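Local coordinates for protein urocanate hydratase (Paenibacillus sp. Soil724D2, PDB 7NED) that probably catalyses the NAD+-dependent hydration of thiourocanate in bacterial ergothioneine breakdown, and binds urocanate and NAD+ side by side, at residues 87-97 / 469-480; 431-442 / 485-495. All coordinates share one frame; numbering follows the deposited sequence.

Interaction 1 of 2, residues 87-97 / 469-480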
loop_
_atom_site.group_PDB
_atom_site.type_symbol
_atom_site.label_atom_id
_atom_site.label_comp_id
_atom_site.label_asym_id
_atom_site.label_seq_id
_atom_site.Cartn_x
_atom_site.Cartn_y
_atom_site.Cartn_z
ATOM N N PHE A 87 12.958 8.039 17.714
ATOM C CA PHE A 87 12.721 8.853 16.531
ATOM C C PHE A 87 11.961 8.082 15.473
ATOM O O PHE A 87 12.044 8.404 14.277
ATOM C CB PHE A 87 14.035 9.397 15.986
ATOM C CG PHE A 87 14.691 10.329 16.930
ATOM C CD1 PHE A 87 14.305 11.669 16.979
ATOM C CD2 PHE A 87 15.653 9.863 17.823
ATOM C CE1 PHE A 87 14.894 12.530 17.877
ATOM C CE2 PHE A 87 16.248 10.717 18.726
ATOM C CZ PHE A 87 15.870 12.067 18.750
ATOM N N ALA A 88 11.229 7.082 15.890
ATOM C CA ALA A 88 10.360 6.322 15.016
ATOM C C ALA A 88 8.926 6.562 15.434
ATOM O O ALA A 88 8.676 6.920 16.585
ATOM C CB ALA A 88 10.668 4.821 15.101
ATOM N N PRO A 89 7.962 6.376 14.543
ATOM C CA PRO A 89 6.553 6.515 14.939
ATOM C C PRO A 89 6.201 5.719 16.189
ATOM O O PRO A 89 6.752 4.652 16.460
ATOM C CB PRO A 89 5.790 5.986 13.721
ATOM C CG PRO A 89 6.684 6.378 12.549
ATOM C CD PRO A 89 8.115 6.161 13.088
ATOM N N LEU A 90 5.272 6.281 16.974
ATOM C CA LEU A 90 4.694 5.537 18.087
ATOM C C LEU A 90 3.639 4.566 17.596
ATOM O O LEU A 90 3.409 3.516 18.221
ATOM C CB LEU A 90 4.063 6.488 19.100
ATOM C CG LEU A 90 5.069 7.227 19.970
ATOM C CD1 LEU A 90 4.284 8.342 20.687
ATOM C CD2 LEU A 90 5.663 6.280 20.971
ATOM N N ILE A 91 2.983 4.904 16.490
ATOM C CA ILE A 91 1.973 4.047 15.890
ATOM C C ILE A 91 2.207 4.012 14.386
ATOM O O ILE A 91 2.358 5.069 13.760
ATOM C CB ILE A 91 0.550 4.557 16.191
ATOM C CG1 ILE A 91 0.250 4.391 17.679
ATOM C CG2 ILE A 91 -0.472 3.757 15.389
ATOM C CD1 ILE A 91 -1.084 5.054 18.071
ATOM N N VAL A 92 2.214 2.811 13.800
ATOM C CA VAL A 92 1.994 2.682 12.367
ATOM C C VAL A 92 0.717 1.884 12.209
ATOM O O VAL A 92 0.501 0.901 12.924
ATOM C CB VAL A 92 3.168 2.010 11.609
ATOM C CG1 VAL A 92 4.454 2.834 11.804
ATOM C CG2 VAL A 92 3.357 0.568 12.071
ATOM N N MET A 93 -0.134 2.307 11.285
ATOM C CA MET A 93 -1.388 1.603 11.067
ATOM C C MET A 93 -1.706 1.518 9.584
ATOM O O MET A 93 -1.310 2.380 8.790
ATOM C CB MET A 93 -2.531 2.308 11.828
ATOM C CG MET A 93 -2.529 3.802 11.703
ATOM S SD MET A 93 -4.205 4.425 12.113
ATOM C CE MET A 93 -3.993 4.339 13.875
ATOM N N ALA A 94 -2.453 0.485 9.211
ATOM C CA ALA A 94 -2.867 0.299 7.826
ATOM C C ALA A 94 -4.293 -0.198 7.873
ATOM O O ALA A 94 -4.563 -1.230 8.497
ATOM C CB ALA A 94 -1.944 -0.680 7.078
ATOM N N ASN A 95 -5.225 0.582 7.301
ATOM C CA ASN A 95 -6.656 0.350 7.490
ATOM C C ASN A 95 -7.368 0.155 6.154
ATOM O O ASN A 95 -7.311 1.012 5.266
ATOM C CB ASN A 95 -7.287 1.498 8.292
ATOM C CG ASN A 95 -6.655 1.643 9.665
ATOM O OD1 ASN A 95 -6.573 0.665 10.416
ATOM N ND2 ASN A 95 -6.172 2.836 9.987
ATOM N N CYS A 96 -7.995 -0.997 6.028
ATOM C CA CYS A 96 -8.982 -1.351 5.027
ATOM C C CYS A 96 -8.274 -1.480 3.643
ATOM O O CYS A 96 -8.795 -1.106 2.600
ATOM C CB CYS A 96 -10.127 -0.324 5.072
ATOM S SG CYS A 96 -11.518 -0.776 4.034
ATOM N N ASN A 97 -7.052 -2.028 3.642
ATOM C CA ASN A 97 -6.313 -2.299 2.398
ATOM C C ASN A 97 -6.590 -3.713 1.897
ATOM O O ASN A 97 -6.386 -4.682 2.615
ATOM C CB ASN A 97 -4.825 -2.081 2.626
ATOM C CG ASN A 97 -4.542 -0.651 3.063
ATOM O OD1 ASN A 97 -4.552 0.271 2.240
ATOM N ND2 ASN A 97 -4.374 -0.448 4.372
ATOM N N CYS A 469 7.532 7.675 7.955
ATOM C CA CYS A 469 8.085 6.808 8.993
ATOM C C CYS A 469 9.574 7.024 9.138
ATOM O O CYS A 469 10.124 6.915 10.243
ATOM C CB CYS A 469 7.845 5.338 8.662
ATOM S SG CYS A 469 6.132 4.811 8.909
ATOM N N SER A 470 10.254 7.211 8.008
ATOM C CA SER A 470 11.685 7.465 8.020
ATOM C C SER A 470 12.014 8.864 8.507
ATOM O O SER A 470 13.189 9.180 8.697
ATOM C CB SER A 470 12.252 7.265 6.606
ATOM O OG SER A 470 11.891 5.990 6.098
ATOM N N SER A 471 11.011 9.720 8.679
ATOM C CA SER A 471 11.247 11.125 8.993
ATOM C C SER A 471 10.908 11.473 10.437
ATOM O O SER A 471 10.836 12.673 10.771
ATOM C CB SER A 471 10.419 12.018 8.057
ATOM O OG SER A 471 10.841 11.887 6.703
ATOM N N MET A 472 10.614 10.483 11.272
ATOM C CA MET A 472 10.450 10.656 12.719
ATOM C C MET A 472 9.053 11.126 13.124
ATOM O O MET A 472 8.890 11.762 14.171
ATOM C CB MET A 472 11.492 11.654 13.206
ATOM C CG MET A 472 12.894 11.107 12.899
ATOM S SD MET A 472 14.233 12.191 13.412
ATOM C CE MET A 472 14.042 13.504 12.264
ATOM N N ALA A 473 8.040 10.872 12.299
ATOM C CA ALA A 473 6.675 11.235 12.634
ATOM C C ALA A 473 6.195 10.416 13.842
ATOM O O ALA A 473 6.809 9.414 14.247
ATOM C CB ALA A 473 5.771 11.001 11.415
ATOM N N ASP A 474 5.087 10.862 14.444
ATOM C CA ASP A 474 4.569 10.172 15.626
ATOM C C ASP A 474 3.561 9.114 15.256
ATOM O O ASP A 474 3.493 8.064 15.900
ATOM C CB ASP A 474 3.906 11.191 16.589
ATOM C CG ASP A 474 4.947 12.063 17.287
ATOM O OD1 ASP A 474 5.134 13.215 16.835
ATOM O OD2 ASP A 474 5.641 11.567 18.212
ATOM N N LEU A 475 2.773 9.358 14.220
ATOM C CA LEU A 475 1.822 8.363 13.742
ATOM C C LEU A 475 1.774 8.411 12.224
ATOM O O LEU A 475 1.672 9.492 11.639
ATOM C CB LEU A 475 0.413 8.621 14.322
ATOM C CG LEU A 475 -0.724 7.649 13.961
ATOM C CD1 LEU A 475 -1.803 7.586 15.065
ATOM C CD2 LEU A 475 -1.375 7.986 12.629
ATOM N N VAL A 476 1.816 7.244 11.584
ATOM C CA VAL A 476 1.723 7.157 10.133
ATOM C C VAL A 476 0.676 6.108 9.783
ATOM O O VAL A 476 0.583 5.064 10.440
ATOM C CB VAL A 476 3.099 6.804 9.509
ATOM C CG1 VAL A 476 3.003 6.690 7.993
ATOM C CG2 VAL A 476 4.111 7.836 9.912
ATOM N N THR A 477 -0.100 6.375 8.753
ATOM C CA THR A 477 -1.177 5.474 8.369
ATOM C C THR A 477 -1.257 5.364 6.852
ATOM O O THR A 477 -0.967 6.322 6.136
ATOM C CB THR A 477 -2.526 5.949 8.941
ATOM O OG1 THR A 477 -3.518 4.947 8.702
ATOM C CG2 THR A 477 -2.995 7.289 8.302
ATOM N N ILE A 478 -1.662 4.188 6.376
ATOM C CA ILE A 478 -2.067 3.967 4.992
ATOM C C ILE A 478 -3.489 3.421 4.994
ATOM O O ILE A 478 -3.768 2.392 5.621
ATOM C CB ILE A 478 -1.133 2.991 4.268
ATOM C CG1 ILE A 478 0.283 3.548 4.259
ATOM C CG2 ILE A 478 -1.647 2.786 2.851
ATOM C CD1 ILE A 478 1.355 2.504 3.785
ATOM N N HIS A 479 -4.388 4.096 4.276
ATOM C CA HIS A 479 -5.784 3.671 4.180
ATOM C C HIS A 479 -6.125 3.345 2.741
ATOM O O HIS A 479 -5.549 3.936 1.825
ATOM C CB HIS A 479 -6.748 4.790 4.625
ATOM C CG HIS A 479 -6.675 5.109 6.087
ATOM N ND1 HIS A 479 -7.568 5.958 6.699
ATOM C CD2 HIS A 479 -5.816 4.700 7.050
ATOM C CE1 HIS A 479 -7.263 6.049 7.986
ATOM N NE2 HIS A 479 -6.212 5.287 8.226
ATOM N N SER A 480 -7.096 2.444 2.532
ATOM C CA SER A 480 -7.720 2.342 1.213
ATOM C C SER A 480 -9.237 2.416 1.379
ATOM O O SER A 480 -9.778 2.379 2.494
ATOM C CB SER A 480 -7.307 1.057 0.462
ATOM O OG SER A 480 -5.917 1.082 0.139
HETATM O O HOH W 1 12.420 7.638 11.477
HETATM O O HOH W 2 9.395 9.560 16.067
HETATM O O HOH W 3 -9.533 3.117 5.425
#
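Residues 91-95 and 475-480 run as adjacent parallel strands, axes 4.7 Å apart and directions within 6°, and their backbone bonds alternate from Ile91 N to Asp474 O through to Ser480 N to Asn95 O. The pairing starts at Asp474 O, which accepts from Ile91 N and also from Leu90 N (2.7 Å), the latter tilted from the carbonyl plane.

The side chains divide between the two sheet faces. On one, Ile91 and Leu475 lie side by side, their CD1 atoms 4.0 Å apart. Farther along this face Asn95 CB sits 4.1 Å from the centroid of the His479 ring, a CH-pi contact over the ring face. His479 ND1 is hydrogen-bonded to Gly121 O. On the face of Val92, its CG1 meets Cys469 SG (3.9 Å), which also touches Pro89 CG. Ahead of the strands, Met472, bent at its third torsion (chi3 -70°), brings SD to 3.6 Å from Phe87 CD1, an oblique Met-aromatic contact.

At the far end Ser480 OG donates to Asn97 OD1 (2.6 Å), while Asn97 ND2 reaches Ile478 O along a nearly straight N-H (173°) but from above the carbonyl plane; ND2 is also hydrogen-bonded to Asp459 OD1 of the second subunit.

The parallel pair joins the N-terminal urocanase region to the C-terminal one within a mixed sheet: strand 69-74 flanks 91-95, strand 490-498 flanks 475-480, and helix 459-469 covers Val476 and Ile478.

Interaction 2 of 2, residues 431-442 / 485-495. With URO ((2E)-3-(1H-imidazol-4-yl)acrylic acid), chain B; NAD (nicotinamide-adenine-dinucleotide), chain C.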
loop_
_atom_site.group_PDB
_atom_site.type_symbol
_atom_site.label_atom_id
_atom_site.label_comp_id
_atom_site.label_asym_id
_atom_site.label_seq_id
_atom_site.Cartn_x
_atom_site.Cartn_y
_atom_site.Cartn_z
ATOM N N SER A 431 -1.565 17.737 12.076
ATOM C CA SER A 431 -1.856 16.658 11.136
ATOM C C SER A 431 -2.416 17.297 9.872
ATOM O O SER A 431 -2.122 18.461 9.567
ATOM C CB SER A 431 -2.791 15.616 11.774
ATOM O OG SER A 431 -3.019 14.501 10.893
ATOM N N ARG A 432 -3.182 16.527 9.113
ATOM C CA ARG A 432 -3.763 17.065 7.907
ATOM C C ARG A 432 -4.779 16.052 7.417
ATOM O O ARG A 432 -4.796 14.896 7.848
ATOM C CB ARG A 432 -2.701 17.340 6.837
ATOM C CG ARG A 432 -1.787 16.071 6.570
ATOM C CD ARG A 432 -1.089 16.080 5.178
ATOM N NE ARG A 432 -0.135 14.963 5.071
ATOM C CZ ARG A 432 -0.480 13.694 4.825
ATOM N NH1 ARG A 432 -1.759 13.384 4.661
ATOM N NH2 ARG A 432 0.460 12.732 4.740
ATOM N N ASP A 433 -5.637 16.504 6.524
ATOM C CA ASP A 433 -6.432 15.542 5.780
ATOM C C ASP A 433 -5.506 14.720 4.892
ATOM O O ASP A 433 -4.355 15.099 4.652
ATOM C CB ASP A 433 -7.489 16.260 4.929
ATOM C CG ASP A 433 -8.577 15.304 4.425
ATOM O OD1 ASP A 433 -8.606 14.113 4.838
ATOM O OD2 ASP A 433 -9.414 15.749 3.625
ATOM N N HIS A 434 -6.023 13.609 4.358
ATOM C CA HIS A 434 -5.212 12.861 3.382
ATOM C C HIS A 434 -5.326 13.446 1.994
ATOM O O HIS A 434 -4.561 13.047 1.104
ATOM C CB HIS A 434 -5.620 11.392 3.323
ATOM C CG HIS A 434 -5.438 10.666 4.618
ATOM N ND1 HIS A 434 -5.453 9.290 4.693
ATOM C CD2 HIS A 434 -5.253 11.113 5.886
ATOM C CE1 HIS A 434 -5.254 8.916 5.947
ATOM N NE2 HIS A 434 -5.132 10.002 6.693
ATOM N N LEU A 435 -6.258 14.389 1.799
ATOM C CA LEU A 435 -6.417 15.094 0.524
ATOM C C LEU A 435 -5.260 16.081 0.431
ATOM O O LEU A 435 -5.381 17.264 0.761
ATOM C CB LEU A 435 -7.780 15.795 0.458
ATOM C CG LEU A 435 -8.174 16.355 -0.916
ATOM C CD1 LEU A 435 -8.729 15.253 -1.840
ATOM C CD2 LEU A 435 -9.154 17.546 -0.716
ATOM N N ASP A 436 -4.083 15.592 0.090
ATOM C CA ASP A 436 -2.856 16.384 0.098
ATOM C C ASP A 436 -1.931 15.794 -0.975
ATOM O O ASP A 436 -2.028 14.639 -1.290
ATOM C CB ASP A 436 -2.237 16.337 1.497
ATOM C CG ASP A 436 -1.173 17.437 1.776
ATOM O OD1 ASP A 436 -1.356 18.549 1.418
ATOM O OD2 ASP A 436 -0.188 17.160 2.409
ATOM N N ALA A 437 -1.060 16.627 -1.482
ATOM C CA ALA A 437 -0.195 16.293 -2.560
ATOM C C ALA A 437 0.384 14.871 -2.696
ATOM O O ALA A 437 -0.027 14.235 -3.570
ATOM C CB ALA A 437 0.833 17.343 -2.800
ATOM N N ALA A 438 1.241 14.360 -1.865
ATOM C CA ALA A 438 1.697 12.946 -2.218
ATOM C C ALA A 438 0.921 11.865 -1.478
ATOM O O ALA A 438 1.298 10.763 -1.450
ATOM C CB ALA A 438 3.163 12.779 -2.138
ATOM N N SER A 439 -0.215 12.228 -0.957
ATOM C CA SER A 439 -0.880 11.333 -0.037
ATOM C C SER A 439 -2.225 10.755 -0.340
ATOM O O SER A 439 -2.878 10.154 0.470
ATOM C CB SER A 439 -0.815 11.961 1.337
ATOM O OG SER A 439 -1.584 13.069 1.340
ATOM N N MET A 440 -2.564 10.855 -1.588
ATOM C CA MET A 440 -3.803 10.379 -2.062
ATOM C C MET A 440 -3.852 10.015 -3.542
ATOM O O MET A 440 -3.491 10.791 -4.374
ATOM C CB MET A 440 -4.824 11.420 -1.744
ATOM C CG MET A 440 -6.065 11.370 -2.507
ATOM S SD MET A 440 -7.049 10.107 -1.814
ATOM C CE MET A 440 -7.923 10.977 -0.582
ATOM N N THR A 441 -4.364 8.849 -3.796
ATOM C CA THR A 441 -4.565 8.399 -5.147
ATOM C C THR A 441 -6.021 8.007 -5.246
ATOM O O THR A 441 -6.462 7.194 -4.512
ATOM C CB THR A 441 -3.654 7.216 -5.532
ATOM O OG1 THR A 441 -2.307 7.599 -5.471
ATOM C CG2 THR A 441 -3.999 6.713 -6.871
ATOM N N HIS A 442 -6.724 8.645 -6.159
ATOM C CA HIS A 442 -8.104 8.410 -6.429
ATOM C C HIS A 442 -8.462 9.021 -7.768
ATOM O O HIS A 442 -8.660 10.169 -7.831
ATOM C CB HIS A 442 -8.951 9.042 -5.366
ATOM C CG HIS A 442 -10.381 8.633 -5.406
ATOM N ND1 HIS A 442 -11.048 8.366 -6.560
ATOM C CD2 HIS A 442 -11.277 8.471 -4.421
ATOM C CE1 HIS A 442 -12.293 8.079 -6.290
ATOM N NE2 HIS A 442 -12.454 8.122 -4.996
ATOM N N TYR A 485 -16.206 3.235 -1.811
ATOM C CA TYR A 485 -14.849 3.640 -2.186
ATOM C C TYR A 485 -13.936 2.447 -2.427
ATOM O O TYR A 485 -12.796 2.650 -2.851
ATOM C CB TYR A 485 -14.200 4.495 -1.113
ATOM C CG TYR A 485 -14.727 5.910 -1.014
ATOM C CD1 TYR A 485 -14.738 6.738 -2.118
ATOM C CD2 TYR A 485 -15.205 6.405 0.202
ATOM C CE1 TYR A 485 -15.229 8.083 -2.012
ATOM C CE2 TYR A 485 -15.682 7.710 0.323
ATOM C CZ TYR A 485 -15.683 8.539 -0.789
ATOM O OH TYR A 485 -16.154 9.835 -0.703
ATOM N N ALA A 486 -14.393 1.229 -2.160
ATOM C CA ALA A 486 -13.507 0.076 -2.333
ATOM C C ALA A 486 -12.982 0.015 -3.767
ATOM O O ALA A 486 -13.752 0.058 -4.737
ATOM C CB ALA A 486 -14.235 -1.227 -1.971
ATOM N N GLY A 487 -11.659 -0.111 -3.896
ATOM C CA GLY A 487 -11.031 -0.163 -5.194
ATOM C C GLY A 487 -10.748 1.186 -5.822
ATOM O O GLY A 487 -10.125 1.232 -6.890
ATOM N N TYR A 488 -11.171 2.291 -5.192
ATOM C CA TYR A 488 -10.989 3.604 -5.796
ATOM C C TYR A 488 -9.786 4.359 -5.253
ATOM O O TYR A 488 -9.226 5.204 -5.963
ATOM C CB TYR A 488 -12.245 4.476 -5.599
ATOM C CG TYR A 488 -13.348 4.191 -6.586
ATOM C CD1 TYR A 488 -14.370 3.298 -6.272
ATOM C CD2 TYR A 488 -13.366 4.800 -7.836
ATOM C CE1 TYR A 488 -15.385 3.025 -7.171
ATOM C CE2 TYR A 488 -14.399 4.545 -8.740
ATOM C CZ TYR A 488 -15.397 3.652 -8.395
ATOM O OH TYR A 488 -16.429 3.385 -9.258
ATOM N N MET A 489 -9.364 4.105 -4.027
ATOM C CA MET A 489 -8.382 5.031 -3.488
ATOM C C MET A 489 -7.503 4.389 -2.446
ATOM O O MET A 489 -7.894 3.445 -1.736
ATOM C CB MET A 489 -8.961 6.299 -2.832
ATOM C CG MET A 489 -9.788 6.121 -1.616
ATOM S SD MET A 489 -10.369 7.774 -1.008
ATOM C CE MET A 489 -11.341 7.159 0.338
ATOM N N THR A 490 -6.332 4.987 -2.319
ATOM C CA THR A 490 -5.354 4.656 -1.300
ATOM C C THR A 490 -4.785 5.980 -0.864
ATOM O O THR A 490 -4.510 6.840 -1.713
ATOM C CB THR A 490 -4.267 3.729 -1.866
ATOM O OG1 THR A 490 -4.856 2.461 -2.127
ATOM C CG2 THR A 490 -3.096 3.534 -0.879
ATOM N N SER A 491 -4.616 6.146 0.439
ATOM C CA SER A 491 -4.128 7.422 0.959
ATOM C C SER A 491 -3.189 7.174 2.140
ATOM O O SER A 491 -3.110 6.069 2.660
ATOM C CB SER A 491 -5.283 8.334 1.364
ATOM O OG SER A 491 -6.018 7.747 2.444
ATOM N N ALA A 492 -2.506 8.235 2.593
ATOM C CA ALA A 492 -1.583 8.163 3.719
ATOM C C ALA A 492 -1.739 9.406 4.574
ATOM O O ALA A 492 -1.999 10.495 4.056
ATOM C CB ALA A 492 -0.108 8.019 3.247
ATOM N N GLY A 493 -1.611 9.239 5.897
ATOM C CA GLY A 493 -1.736 10.350 6.818
ATOM C C GLY A 493 -0.554 10.356 7.766
ATOM O O GLY A 493 0.241 9.416 7.796
ATOM N N VAL A 494 -0.441 11.436 8.530
ATOM C CA VAL A 494 0.711 11.627 9.409
ATOM C C VAL A 494 0.292 12.522 10.571
ATOM O O VAL A 494 -0.480 13.462 10.388
ATOM C CB VAL A 494 1.908 12.221 8.632
ATOM C CG1 VAL A 494 1.582 13.679 8.139
ATOM C CG2 VAL A 494 3.175 12.197 9.492
ATOM N N THR A 495 0.746 12.201 11.775
ATOM C CA THR A 495 0.503 13.066 12.939
ATOM C C THR A 495 1.841 13.349 13.592
ATOM O O THR A 495 2.703 12.455 13.675
ATOM C CB THR A 495 -0.433 12.397 13.957
ATOM O OG1 THR A 495 -1.702 12.160 13.339
ATOM C CG2 THR A 495 -0.616 13.265 15.168
HETATM O OAA URO B . -10.901 16.657 7.147
HETATM C CAI URO B . -11.109 15.431 7.533
HETATM O OAB URO B . -10.930 15.066 8.626
HETATM C CAC URO B . -11.557 14.431 6.550
HETATM C CAD URO B . -11.747 14.782 5.305
HETATM C CAJ URO B . -12.180 13.696 4.506
HETATM C CAF URO B . -12.747 13.739 3.268
HETATM N NAH URO B . -13.199 12.501 2.895
HETATM C CAE URO B . -12.896 11.717 3.904
HETATM N NAG URO B . -12.282 12.389 4.903
HETATM P PA NAD C . -22.032 11.970 6.794
HETATM O O1A NAD C . -22.592 10.601 6.417
HETATM O O2A NAD C . -21.731 12.436 8.161
HETATM O O5B NAD C . -23.311 12.995 6.360
HETATM C C5B NAD C . -23.912 12.680 5.170
HETATM C C4B NAD C . -25.241 13.568 5.171
HETATM O O4B NAD C . -26.031 13.361 4.034
HETATM C C3B NAD C . -26.031 13.032 6.409
HETATM O O3B NAD C . -26.422 14.077 7.199
HETATM C C2B NAD C . -27.261 12.338 5.747
HETATM O O2B NAD C . -28.434 12.525 6.451
HETATM C C1B NAD C . -27.387 13.206 4.498
HETATM N N9A NAD C . -28.065 12.559 3.373
HETATM C C8A NAD C . -27.999 11.240 2.937
HETATM N N7A NAD C . -28.746 11.004 1.888
HETATM C C5A NAD C . -29.322 12.232 1.589
HETATM C C6A NAD C . -30.230 12.645 0.588
HETATM N N6A NAD C . -30.689 11.783 -0.347
HETATM N N1A NAD C . -30.637 13.944 0.535
HETATM C C2A NAD C . -30.165 14.753 1.516
HETATM N N3A NAD C . -29.309 14.505 2.521
HETATM C C4A NAD C . -28.908 13.216 2.528
HETATM O O3 NAD C . -20.968 12.122 5.654
HETATM P PN NAD C . -19.874 13.280 5.734
HETATM O O1N NAD C . -18.677 13.147 6.629
HETATM O O2N NAD C . -20.605 14.600 5.603
HETATM O O5D NAD C . -19.100 13.198 4.197
HETATM C C5D NAD C . -20.012 13.317 3.091
HETATM C C4D NAD C . -19.255 13.071 1.816
HETATM O O4D NAD C . -18.062 13.831 1.773
HETATM C C3D NAD C . -18.767 11.538 1.973
HETATM O O3D NAD C . -18.910 10.826 0.749
HETATM C C2D NAD C . -17.237 11.667 2.314
HETATM O O2D NAD C . -16.424 10.701 1.784
HETATM C C1D NAD C . -17.102 12.891 1.354
HETATM N N1N NAD C . -15.795 13.555 1.270
HETATM C C2N NAD C . -14.875 12.754 0.622
HETATM C C3N NAD C . -13.590 13.206 0.366
HETATM C C7N NAD C . -12.631 12.211 -0.303
HETATM O O7N NAD C . -11.661 12.541 -0.985
HETATM N N7N NAD C . -12.844 10.865 -0.055
HETATM C C4N NAD C . -13.288 14.512 0.774
HETATM C C5N NAD C . -14.255 15.291 1.409
HETATM C C6N NAD C . -15.551 14.801 1.644
#
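Met440 and Thr441 form a short antiparallel pairing with Thr490 and Ser491 in the mixed sheet shared by the N- and C-terminal urocanase regions; both strands here are C-terminal, and the pairing lies next to the loop that carries Asp433 to the bound urocanate. Thr441 and Thr490 are the hydrogen-bonded pair: Thr441 N lies 2.9 Å from Thr490 O, and Thr490 N returns the bond to Thr441 O. Ala492 N to Ser439 O continues the pairing.

Side-chain hydrogen bonds tie down the other strand section and the loop. Ser431 OG donates to Val494 O (2.8 Å). The guanidinium of Arg432 lies edge-on to Ala492 O: NH1 meets a lone pair in the carbonyl plane at 3.0 Å, with a second, weak bond from NH2. NH1 also donates to Asp433 O, so one nitrogen links the loop to the neighbouring strand; NE forms a salt bridge with Asp515. His434 ND1 shares a nearly straight bond (171°) with Ser491 OG, and NE2 is hydrogen-bonded to Gln128 OE1. Gly493 CA lies over the His434 ring face, 3.8 Å from the centroid, a CH-pi contact.

Packing closes the far end. Tyr488 CB rests over the His442 ring, and Met489 SD meets that ring at its edge, 3.6 Å from His442 CD2. Met489 CG, between its backbone N and carbonyl carbon (chi1 64°), begins an extended chain that carries CE over the rim of the Tyr485 ring.

Both ligands border this contact. Asp433 OD2 comes within 3.0 Å of URO CAD, a carbon of the acrylate double bond, and Tyr485 OH hydrogen-bonds the ribose hydroxyl O2D of NAD at 2.6 Å.

The two contacts are neighbours in one eight-stranded mixed sheet, their centres 13 Å apart. Across it, strand 91-95 is followed by 475-480, then 490-498, then 428-441; interaction 1 is a parallel pairing (91-95 with 475-480) and interaction 2 an antiparallel one (490-498 with 428-441). They join where 475-480 meets 490-498: His479 O lies 2.8 Å from Ser491 N, a probable hydrogen bond, and Ala473 packs on Val494. Along the chain the segments alternate, 87-97, 431-442, 469-480, 485-495. Interaction 1 thus brings the N-terminal family region onto the C-terminal one, and interaction 2 continues that sheet to the urocanate and NAD sites. Both also touch the second subunit.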